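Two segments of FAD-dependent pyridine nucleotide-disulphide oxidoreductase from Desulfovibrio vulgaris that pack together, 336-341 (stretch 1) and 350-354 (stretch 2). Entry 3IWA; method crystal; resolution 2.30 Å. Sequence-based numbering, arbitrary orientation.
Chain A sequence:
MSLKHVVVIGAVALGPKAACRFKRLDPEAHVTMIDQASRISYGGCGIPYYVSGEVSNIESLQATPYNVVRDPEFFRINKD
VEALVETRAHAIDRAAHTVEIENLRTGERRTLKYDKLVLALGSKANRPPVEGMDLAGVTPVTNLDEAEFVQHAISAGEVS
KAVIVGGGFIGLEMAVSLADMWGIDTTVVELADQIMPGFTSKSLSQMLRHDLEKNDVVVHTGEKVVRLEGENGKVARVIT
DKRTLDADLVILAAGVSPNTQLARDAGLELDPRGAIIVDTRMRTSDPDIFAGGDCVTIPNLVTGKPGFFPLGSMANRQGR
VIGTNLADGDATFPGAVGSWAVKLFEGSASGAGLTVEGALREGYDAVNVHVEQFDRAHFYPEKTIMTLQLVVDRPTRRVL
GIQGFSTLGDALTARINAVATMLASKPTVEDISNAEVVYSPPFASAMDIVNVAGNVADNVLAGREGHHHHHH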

ATOM      1  N   ALA A 336      12.598  10.560  -4.715  1.00 34.39           N
ATOM      2  CA  ALA A 336      11.166  10.482  -4.553  1.00 33.76           C
ATOM      3  C   ALA A 336      10.469  10.081  -5.847  1.00 34.89           C
ATOM      4  O   ALA A 336      11.047  10.203  -6.952  1.00 34.94           O
ATOM      5  CB  ALA A 336      10.634  11.792  -4.052  1.00 32.37           C
ATOM      6  N   VAL A 337       9.239   9.579  -5.687  1.00 34.99           N
ATOM      7  CA  VAL A 337       8.333   9.385  -6.796  1.00 35.47           C
ATOM      8  C   VAL A 337       7.126  10.329  -6.791  1.00 36.20           C
ATOM      9  O   VAL A 337       6.394  10.355  -7.771  1.00 36.23           O
ATOM     10  CB  VAL A 337       7.848   7.910  -6.897  1.00 35.61           C
ATOM     11  CG1 VAL A 337       9.061   6.970  -7.028  1.00 34.68           C
ATOM     12  CG2 VAL A 337       6.964   7.534  -5.726  1.00 31.88           C
ATOM     13  N   GLY A 338       6.899  11.085  -5.723  1.00 36.27           N
ATOM     14  CA  GLY A 338       5.837  12.107  -5.738  1.00 37.33           C
ATOM     15  C   GLY A 338       4.429  11.697  -5.279  1.00 38.12           C
ATOM     16  O   GLY A 338       3.433  12.194  -5.770  1.00 39.48           O
ATOM     17  N   SER A 339       4.345  10.795  -4.324  1.00 37.99           N
ATOM     18  CA  SER A 339       3.082  10.407  -3.757  1.00 37.72           C
ATOM     19  C   SER A 339       2.322  11.590  -3.172  1.00 37.88           C
ATOM     20  O   SER A 339       2.914  12.462  -2.571  1.00 38.08           O
ATOM     21  CB  SER A 339       3.359   9.395  -2.656  1.00 37.78           C
ATOM     22  OG  SER A 339       4.149   8.349  -3.161  1.00 37.89           O
ATOM     23  N   TRP A 340       1.009  11.600  -3.293  1.00 37.87           N
ATOM     24  CA  TRP A 340       0.219  12.733  -2.805  1.00 38.28           C
ATOM     25  C   TRP A 340      -1.213  12.278  -2.547  1.00 39.52           C
ATOM     26  O   TRP A 340      -1.647  11.259  -3.054  1.00 39.09           O
ATOM     27  CB  TRP A 340       0.227  13.900  -3.818  1.00 37.68           C
ATOM     28  CG  TRP A 340      -0.339  13.513  -5.163  1.00 35.93           C
ATOM     29  CD1 TRP A 340       0.333  12.943  -6.190  1.00 35.91           C
ATOM     30  CD2 TRP A 340      -1.708  13.608  -5.587  1.00 33.23           C
ATOM     31  NE1 TRP A 340      -0.533  12.692  -7.246  1.00 34.23           N
ATOM     32  CE2 TRP A 340      -1.794  13.056  -6.869  1.00 32.43           C
ATOM     33  CE3 TRP A 340      -2.882  14.048  -4.975  1.00 33.19           C
ATOM     34  CZ2 TRP A 340      -3.008  13.005  -7.585  1.00 31.80           C
ATOM     35  CZ3 TRP A 340      -4.065  13.985  -5.681  1.00 33.50           C
ATOM     36  CH2 TRP A 340      -4.113  13.491  -6.979  1.00 28.62           C
ATOM     37  N   ALA A 341      -1.923  13.048  -1.741  1.00 41.60           N
ATOM     38  CA  ALA A 341      -3.333  12.872  -1.518  1.00 43.10           C
ATOM     39  C   ALA A 341      -3.945  14.224  -1.218  1.00 44.98           C
ATOM     40  O   ALA A 341      -3.318  15.059  -0.564  1.00 44.94           O
ATOM     41  CB  ALA A 341      -3.570  11.911  -0.378  1.00 43.53           C
ATOM     42  N   SER A 350      -5.803  10.782  -5.051  1.00 40.94           N
ATOM     43  CA  SER A 350      -4.474  10.363  -4.612  1.00 39.66           C
ATOM     44  C   SER A 350      -3.692   9.792  -5.771  1.00 37.20           C
ATOM     45  O   SER A 350      -4.277   9.408  -6.752  1.00 36.72           O
ATOM     46  CB  SER A 350      -4.594   9.344  -3.476  1.00 39.95           C
ATOM     47  OG  SER A 350      -3.321   9.121  -2.921  1.00 43.35           O
ATOM     48  N   GLY A 351      -2.366   9.764  -5.662  1.00 35.26           N
ATOM     49  CA  GLY A 351      -1.485   9.330  -6.775  1.00 33.73           C
ATOM     50  C   GLY A 351       0.030   9.320  -6.480  1.00 32.12           C
ATOM     51  O   GLY A 351       0.462   9.609  -5.388  1.00 31.38           O
ATOM     52  N   ALA A 352       0.821   8.957  -7.468  1.00 30.74           N
ATOM     53  CA  ALA A 352       2.266   8.860  -7.337  1.00 30.90           C
ATOM     54  C   ALA A 352       2.826   8.726  -8.714  1.00 30.28           C
ATOM     55  O   ALA A 352       2.186   8.152  -9.554  1.00 30.82           O
ATOM     56  CB  ALA A 352       2.696   7.660  -6.478  1.00 30.07           C
ATOM     57  N   GLY A 353       4.020   9.244  -8.932  1.00 30.44           N
ATOM     58  CA  GLY A 353       4.672   9.118 -10.198  1.00 31.48           C
ATOM     59  C   GLY A 353       4.042  10.066 -11.219  1.00 32.46           C
ATOM     60  O   GLY A 353       3.425  11.082 -10.865  1.00 32.20           O
ATOM     61  N   LEU A 354       4.173   9.692 -12.483  1.00 33.58           N
ATOM     62  CA  LEU A 354       3.746  10.536 -13.587  1.00 34.54           C
ATOM     63  C   LEU A 354       2.300  10.343 -13.978  1.00 35.25           C
ATOM     64  O   LEU A 354       1.755   9.242 -13.883  1.00 35.28           O
ATOM     65  CB  LEU A 354       4.596  10.255 -14.807  1.00 34.95           C
ATOM     66  CG  LEU A 354       6.092  10.319 -14.594  1.00 34.67           C
ATOM     67  CD1 LEU A 354       6.816   9.873 -15.851  1.00 32.67           C
ATOM     68  CD2 LEU A 354       6.479  11.720 -14.174  1.00 37.55           C
TER
HETATM   69  O   HOH W   1       0.322  11.628  -9.827  1.00 36.98           O

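The two stretches run antiparallel, their end-to-end directions 169° apart, and most of the bonding is between backbones. Ser350 opens the contact as a non-hydrogen-bonded pair with Ala341. Both side chains lie on the same face of the sheet, and Ala341 CB sits 3.8 Å from Ser350 OG. With chi1 in the t well, the Ser350 hydroxyl donates to the backbone of stretch 1, with OG 2.7 Å from Trp340 O. That carbonyl also accepts from Gly351, whose N lies 3.1 Å from Trp340 O.

Gly351 and Trp340 form the hydrogen-bonded pair. The return bond runs from Trp340 N to Gly351 O, 2.9 Å. The same Gly351 O receives a CA-H...O contact from Ser339 CA at 3.2 Å. The indole lies over this backbone, with Gly351 O and Ser350 C over one ring face. A CB on Gly351 would clash with Trp340 NE1, at 2.8 Å, so glycine leaves room for the ring.

Ala352 adds an apolar contact: its CB is 4.3 Å from Val337 CG2. Gly353 N then donates to Val337 O at 2.9 Å. Its positive phi favours glycine. A water accepts from Trp340 NE1 at 2.9 Å and donates a weak bond to Gly353 O at 3.3 Å, linking indole and backbone. Leu354 makes no contact with stretch 1.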